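Local coordinates for glucose-binding protein (Thermus thermophilus HB27, PDB 2B3F) that binds galactose or glucose in a buried pocket and probably serves as the binding component of a sugar transport system, at residues Q64-M69 and L346-V351; V116-S121 and M275-F280. All coordinates share one frame; numbering follows the deposited sequence.

Contact 1 of 2, residues Q64-M69 and L346-V351; sequences QVHAGM and LVHGAV. With GAL (beta-D-galactopyranose), chain G.
Strand 62-66 and the residues after it run past the loop that follows strand 341-344, and both contribute a histidine to the galactose site. Gln-64 opens the segment with its extended side chain directed at the sugar and its amide held by Trp-8 and Asp-278. At His-66, CG stands anti to the carbonyl carbon (chi1 -72°), which swings the imidazole toward the loop. The carbonyl oxygen of His-348 lies over one ring face, 3.0 Å from His-66 CG, and His-348 CB makes a CH-pi contact over the ring. From its edge, His-66 NE2 donates to GAL O2 at 2.8 Å, while ND1 is bonded to Glu-70. An alanine in place of His-66, without the imidazole that bonds GAL O2 and Glu-70 and packs under the His-348 carbonyl, would probably weaken the hold on the sugar and loosen the loop. The second histidine, with its ring nearly perpendicular, places His-348 ND1 2.7 Å from GAL O1, and its NE2 is tied to His-171. Farther on, a water donates to both Ala-67 O and His-348 O, and Ala-350 CA approaches Ala-67 O at 3.4 Å. Gly-68 passes so close to the loop that a CB would clash with Ala-350 O. Next, at the start of helix 69-76, Met-69 N donates a nearly straight bond of 3.0 Å to Ala-350 O, meeting it from above the carbonyl plane. As His-66 NE2 donates to GAL O2 while ND1 faces the Glu-70 carboxylate, both nitrogens probably carry a proton, a positively charged form that the carboxylate would probably stabilise.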
loop_
_atom_site.group_PDB
_atom_site.type_symbol
_atom_site.label_atom_id
_atom_site.label_comp_id
_atom_site.label_asym_id
_atom_site.label_seq_id
_atom_site.Cartn_x
_atom_site.Cartn_y
_atom_site.Cartn_z
ATOM N N GLN A 64 5.409 -9.182 -8.320
ATOM C CA GLN A 64 4.780 -8.001 -7.771
ATOM C C GLN A 64 5.818 -7.143 -7.042
ATOM O O GLN A 64 6.599 -7.628 -6.216
ATOM C CB GLN A 64 3.687 -8.415 -6.787
ATOM C CG GLN A 64 2.932 -7.275 -6.187
ATOM C CD GLN A 64 1.960 -7.723 -5.071
ATOM O OE1 GLN A 64 1.766 -8.913 -4.863
ATOM N NE2 GLN A 64 1.363 -6.764 -4.386
ATOM N N VAL A 65 5.839 -5.865 -7.377
ATOM C CA VAL A 65 6.798 -4.941 -6.802
ATOM C C VAL A 65 6.227 -3.540 -6.781
ATOM O O VAL A 65 5.524 -3.105 -7.688
ATOM C CB VAL A 65 8.138 -4.982 -7.566
ATOM C CG1 VAL A 65 7.946 -4.628 -9.036
ATOM C CG2 VAL A 65 9.215 -4.115 -6.893
ATOM N N HIS A 66 6.525 -2.827 -5.712
ATOM C CA HIS A 66 6.039 -1.491 -5.567
ATOM C C HIS A 66 6.815 -0.486 -6.399
ATOM O O HIS A 66 8.038 -0.443 -6.360
ATOM C CB HIS A 66 6.093 -1.041 -4.104
ATOM C CG HIS A 66 5.058 -1.695 -3.248
ATOM N ND1 HIS A 66 5.368 -2.322 -2.065
ATOM C CD2 HIS A 66 3.722 -1.813 -3.401
ATOM C CE1 HIS A 66 4.262 -2.790 -1.516
ATOM N NE2 HIS A 66 3.245 -2.490 -2.300
ATOM N N ALA A 67 6.076 0.374 -7.080
ATOM C CA ALA A 67 6.707 1.483 -7.808
ATOM C C ALA A 67 7.389 2.422 -6.817
ATOM O O ALA A 67 6.837 2.728 -5.748
ATOM C CB ALA A 67 5.675 2.237 -8.614
ATOM N N GLY A 68 8.576 2.884 -7.186
ATOM C CA GLY A 68 9.331 3.840 -6.382
ATOM C C GLY A 68 10.616 3.222 -5.864
ATOM O O GLY A 68 11.209 2.362 -6.512
ATOM N N MET A 69 11.033 3.653 -4.666
ATOM C CA MET A 69 12.325 3.255 -4.130
ATOM C C MET A 69 12.431 1.788 -3.819
ATOM O O MET A 69 13.515 1.251 -3.861
ATOM C CB MET A 69 12.682 4.092 -2.912
ATOM C CG MET A 69 12.955 5.526 -3.255
ATOM S SD MET A 69 14.324 5.678 -4.438
ATOM C CE MET A 69 14.235 7.419 -4.833
ATOM N N LEU A 346 5.526 5.107 2.670
ATOM C CA LEU A 346 6.720 4.422 3.173
ATOM C C LEU A 346 6.523 2.911 3.232
ATOM O O LEU A 346 7.353 2.128 2.756
ATOM C CB LEU A 346 7.033 4.912 4.604
ATOM C CG LEU A 346 7.987 4.068 5.458
ATOM C CD1 LEU A 346 9.362 4.000 4.815
ATOM C CD2 LEU A 346 8.075 4.655 6.861
ATOM N N VAL A 347 5.439 2.489 3.879
ATOM C CA VAL A 347 5.267 1.077 4.166
ATOM C C VAL A 347 5.070 0.276 2.879
ATOM O O VAL A 347 5.402 -0.915 2.801
ATOM C CB VAL A 347 4.108 0.886 5.171
ATOM C CG1 VAL A 347 3.850 -0.576 5.442
ATOM C CG2 VAL A 347 4.442 1.651 6.453
ATOM N N HIS A 348 4.586 0.967 1.850
ATOM C CA HIS A 348 4.260 0.322 0.580
ATOM C C HIS A 348 5.165 0.818 -0.573
ATOM O O HIS A 348 4.735 0.847 -1.727
ATOM C CB HIS A 348 2.774 0.455 0.307
ATOM C CG HIS A 348 1.944 -0.054 1.452
ATOM N ND1 HIS A 348 1.765 -1.399 1.685
ATOM C CD2 HIS A 348 1.335 0.601 2.463
ATOM C CE1 HIS A 348 1.058 -1.549 2.794
ATOM N NE2 HIS A 348 0.792 -0.352 3.292
ATOM N N GLY A 349 6.399 1.186 -0.228
ATOM C CA GLY A 349 7.512 1.158 -1.177
ATOM C C GLY A 349 7.791 2.352 -2.059
ATOM O O GLY A 349 8.740 2.314 -2.852
ATOM N N ALA A 350 7.000 3.408 -1.939
ATOM C CA ALA A 350 7.175 4.533 -2.853
ATOM C C ALA A 350 8.404 5.381 -2.527
ATOM O O ALA A 350 9.180 5.721 -3.457
ATOM C CB ALA A 350 5.943 5.380 -2.904
ATOM N N VAL A 351 8.609 5.696 -1.237
ATOM C CA VAL A 351 9.520 6.795 -0.842
ATOM C C VAL A 351 10.883 6.395 -0.277
ATOM O O VAL A 351 11.825 7.212 -0.296
ATOM C CB VAL A 351 8.831 7.777 0.132
ATOM C CG1 VAL A 351 7.626 8.427 -0.529
ATOM C CG2 VAL A 351 8.396 7.089 1.407
HETATM C C1 GAL G . 0.332 -3.714 -0.223
HETATM C C2 GAL G . 0.038 -4.075 -1.685
HETATM C C3 GAL G . -1.445 -4.328 -1.921
HETATM C C4 GAL G . -2.001 -5.336 -0.914
HETATM C C5 GAL G . -1.549 -4.918 0.506
HETATM C C6 GAL G . -2.021 -5.855 1.630
HETATM O O1 GAL G . 1.701 -3.553 -0.005
HETATM O O2 GAL G . 0.541 -3.032 -2.535
HETATM O O3 GAL G . -1.653 -4.812 -3.240
HETATM O O4 GAL G . -1.527 -6.604 -1.283
HETATM O O5 GAL G . -0.151 -4.786 0.594
HETATM O O6 GAL G . -1.322 -7.063 1.589
HETATM O O HOH W 1 4.423 2.145 -4.373
#

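Contact 2 of 2, residues V116-S121 and M275-F280; sequences VNIHRS and MLSDSF. With GAL (beta-D-galactopyranose), chain G.
Met-275 enters the contact on the same sheet face as Arg-120, its non-hydrogen-bonded partner, and its folded side chain brings CE to within 3.8 Å of Ile-118 CD1. Leu-276 pairs with His-119 through two backbone bonds, His-119 N to Leu-276 O and Leu-276 N to His-119 O. Its CG occupies the crowded position between backbone N and carbonyl carbon (chi1 56°); from there it packs 3.6 Å from His-119 CB, while Leu-276 CD1 reaches GAL O2 at 3.2 Å. At Ser-277 a side chain takes over the pairing, and OG donates to Asn-117 O at 2.7 Å. Asp-278 is gripped by Asn-117 at two points: its backbone N donates to Asn-117 OD1, and Asn-117 ND2 sends a straight bond of 2.9 Å to the anti lone pair of Asp-278 OD2. The carboxylate, thus steadied, accepts GAL O2 on OD1 and GAL O3 on OD2, both at 2.6 Å. Asp-278 OD2 also lies in the plane of the His-119 ring, at its edge; that ring is itself fixed by Asp-243 and Lys-312. Beyond the carboxylate, Asp-278 O receives Val-116 N in an almost linear bond. Two adjacent sugar hydroxyls shared between the oxygens of one carboxylate, with an amide bonded to the outer side of one oxygen, form a bidentate network of hydrogen bonds characteristic of carbohydrate sites in periplasmic binding proteins.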
loop_
_atom_site.group_PDB
_atom_site.type_symbol
_atom_site.label_atom_id
_atom_site.label_comp_id
_atom_site.label_asym_id
_atom_site.label_seq_id
_atom_site.Cartn_x
_atom_site.Cartn_y
_atom_site.Cartn_z
ATOM N N VAL A 116 0.025 -1.584 -12.383
ATOM C CA VAL A 116 -1.292 -2.157 -12.620
ATOM C C VAL A 116 -2.411 -1.391 -11.934
ATOM O O VAL A 116 -3.571 -1.535 -12.291
ATOM C CB VAL A 116 -1.341 -3.659 -12.270
ATOM C CG1 VAL A 116 -1.190 -3.903 -10.784
ATOM C CG2 VAL A 116 -2.657 -4.292 -12.790
ATOM N N ASN A 117 -2.062 -0.586 -10.934
ATOM C CA ASN A 117 -3.043 0.067 -10.110
ATOM C C ASN A 117 -2.472 1.269 -9.370
ATOM O O ASN A 117 -1.277 1.602 -9.481
ATOM C CB ASN A 117 -3.644 -0.942 -9.104
ATOM C CG ASN A 117 -2.637 -1.415 -8.059
ATOM O OD1 ASN A 117 -1.531 -0.912 -7.975
ATOM N ND2 ASN A 117 -3.042 -2.393 -7.242
ATOM N N ILE A 118 -3.357 1.910 -8.635
ATOM C CA ILE A 118 -3.013 2.877 -7.605
ATOM C C ILE A 118 -3.837 2.499 -6.366
ATOM O O ILE A 118 -5.063 2.409 -6.421
ATOM C CB ILE A 118 -3.367 4.329 -8.012
ATOM C CG1 ILE A 118 -2.590 4.760 -9.267
ATOM C CG2 ILE A 118 -3.132 5.289 -6.875
ATOM C CD1 ILE A 118 -1.113 4.963 -9.091
ATOM N N HIS A 119 -3.152 2.242 -5.248
ATOM C CA HIS A 119 -3.814 2.154 -3.955
ATOM C C HIS A 119 -3.543 3.434 -3.147
ATOM O O HIS A 119 -2.532 4.129 -3.339
ATOM C CB HIS A 119 -3.331 0.942 -3.128
ATOM C CG HIS A 119 -4.047 -0.361 -3.390
ATOM N ND1 HIS A 119 -5.377 -0.567 -3.099
ATOM C CD2 HIS A 119 -3.574 -1.551 -3.839
ATOM C CE1 HIS A 119 -5.691 -1.827 -3.371
ATOM N NE2 HIS A 119 -4.615 -2.441 -3.825
ATOM N N ARG A 120 -4.450 3.709 -2.223
ATOM C CA ARG A 120 -4.329 4.800 -1.268
ATOM C C ARG A 120 -4.085 4.209 0.122
ATOM O O ARG A 120 -4.821 3.302 0.548
ATOM C CB ARG A 120 -5.627 5.585 -1.216
ATOM C CG ARG A 120 -5.521 6.840 -0.398
ATOM C CD ARG A 120 -6.752 7.685 -0.545
ATOM N NE ARG A 120 -6.601 8.959 0.126
ATOM C CZ ARG A 120 -7.490 9.940 0.044
ATOM N NH1 ARG A 120 -8.582 9.773 -0.664
ATOM N NH2 ARG A 120 -7.277 11.087 0.653
ATOM N N SER A 121 -3.090 4.751 0.810
ATOM C CA SER A 121 -2.729 4.303 2.140
ATOM C C SER A 121 -3.602 4.945 3.229
ATOM O O SER A 121 -4.033 4.255 4.168
ATOM C CB SER A 121 -1.254 4.601 2.420
ATOM O OG SER A 121 -0.941 4.296 3.776
ATOM N N MET A 275 -0.125 7.655 -1.929
ATOM C CA MET A 275 -0.282 6.591 -2.910
ATOM C C MET A 275 0.771 5.509 -2.786
ATOM O O MET A 275 1.823 5.691 -2.153
ATOM C CB MET A 275 -0.249 7.160 -4.348
ATOM C CG MET A 275 1.062 7.780 -4.745
ATOM S SD MET A 275 2.380 6.646 -5.271
ATOM C CE MET A 275 1.721 5.977 -6.815
ATOM N N LEU A 276 0.458 4.376 -3.408
ATOM C CA LEU A 276 1.402 3.319 -3.723
ATOM C C LEU A 276 0.901 2.680 -5.017
ATOM O O LEU A 276 -0.259 2.896 -5.409
ATOM C CB LEU A 276 1.452 2.263 -2.590
ATOM C CG LEU A 276 0.103 1.632 -2.251
ATOM C CD1 LEU A 276 0.144 0.118 -2.344
ATOM C CD2 LEU A 276 -0.473 2.129 -0.911
ATOM N N SER A 277 1.741 1.883 -5.650
ATOM C CA SER A 277 1.351 1.238 -6.900
ATOM C C SER A 277 2.001 -0.117 -7.022
ATOM O O SER A 277 3.214 -0.237 -6.903
ATOM C CB SER A 277 1.731 2.123 -8.099
ATOM O OG SER A 277 1.432 1.452 -9.310
ATOM N N ASP A 278 1.166 -1.141 -7.216
ATOM C CA ASP A 278 1.611 -2.475 -7.521
ATOM C C ASP A 278 1.990 -2.515 -8.997
ATOM O O ASP A 278 1.242 -2.012 -9.828
ATOM C CB ASP A 278 0.499 -3.479 -7.233
ATOM C CG ASP A 278 0.159 -3.566 -5.732
ATOM O OD1 ASP A 278 1.118 -3.775 -4.955
ATOM O OD2 ASP A 278 -1.028 -3.417 -5.375
ATOM N N SER A 279 3.145 -3.092 -9.288
ATOM C CA SER A 279 3.684 -3.159 -10.641
ATOM C C SER A 279 4.359 -4.508 -10.880
ATOM O O SER A 279 4.671 -5.242 -9.936
ATOM C CB SER A 279 4.642 -1.970 -10.866
ATOM O OG SER A 279 5.889 -2.135 -10.243
ATOM N N PHE A 280 4.582 -4.830 -12.159
ATOM C CA PHE A 280 5.289 -6.036 -12.557
ATOM C C PHE A 280 6.384 -5.662 -13.543
ATOM O O PHE A 280 6.146 -4.837 -14.420
ATOM C CB PHE A 280 4.342 -7.028 -13.226
ATOM C CG PHE A 280 3.397 -7.701 -12.262
ATOM C CD1 PHE A 280 3.762 -8.880 -11.616
ATOM C CD2 PHE A 280 2.151 -7.156 -12.014
ATOM C CE1 PHE A 280 2.882 -9.501 -10.714
ATOM C CE2 PHE A 280 1.266 -7.769 -11.125
ATOM C CZ PHE A 280 1.657 -8.951 -10.468
HETATM C C1 GAL G . 0.332 -3.714 -0.223
HETATM C C2 GAL G . 0.038 -4.075 -1.685
HETATM C C3 GAL G . -1.445 -4.328 -1.921
HETATM C C4 GAL G . -2.001 -5.336 -0.914
HETATM C C5 GAL G . -1.549 -4.918 0.506
HETATM C C6 GAL G . -2.021 -5.855 1.630
HETATM O O1 GAL G . 1.701 -3.553 -0.005
HETATM O O2 GAL G . 0.541 -3.032 -2.535
HETATM O O3 GAL G . -1.653 -4.812 -3.240
HETATM O O4 GAL G . -1.527 -6.604 -1.283
HETATM O O5 GAL G . -0.151 -4.786 0.594
HETATM O O6 GAL G . -1.322 -7.063 1.589
#

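In the fold
From the N terminus the chain passes through strands 2-7 and 32-37 before strand 62-66, then runs through helices and a hairpin to 116-121. Contact 2 closes the first loop when strand 272-280 returns to pair with 116-121, 154 residues later. Contact 1 closes a wider one, of 277 residues, when the loop after strand 341-344 reaches back to 64-69; the smaller loop therefore lies wholly within the larger. Strand 272-280 joins them, since it neighbours 62-66 in the same sheet: Ala-67 N meets Ser-277 O, and Val-65 O meets Ser-279 OG. Both contacts line the galactose pocket, bringing four separate parts of the chain to one sugar.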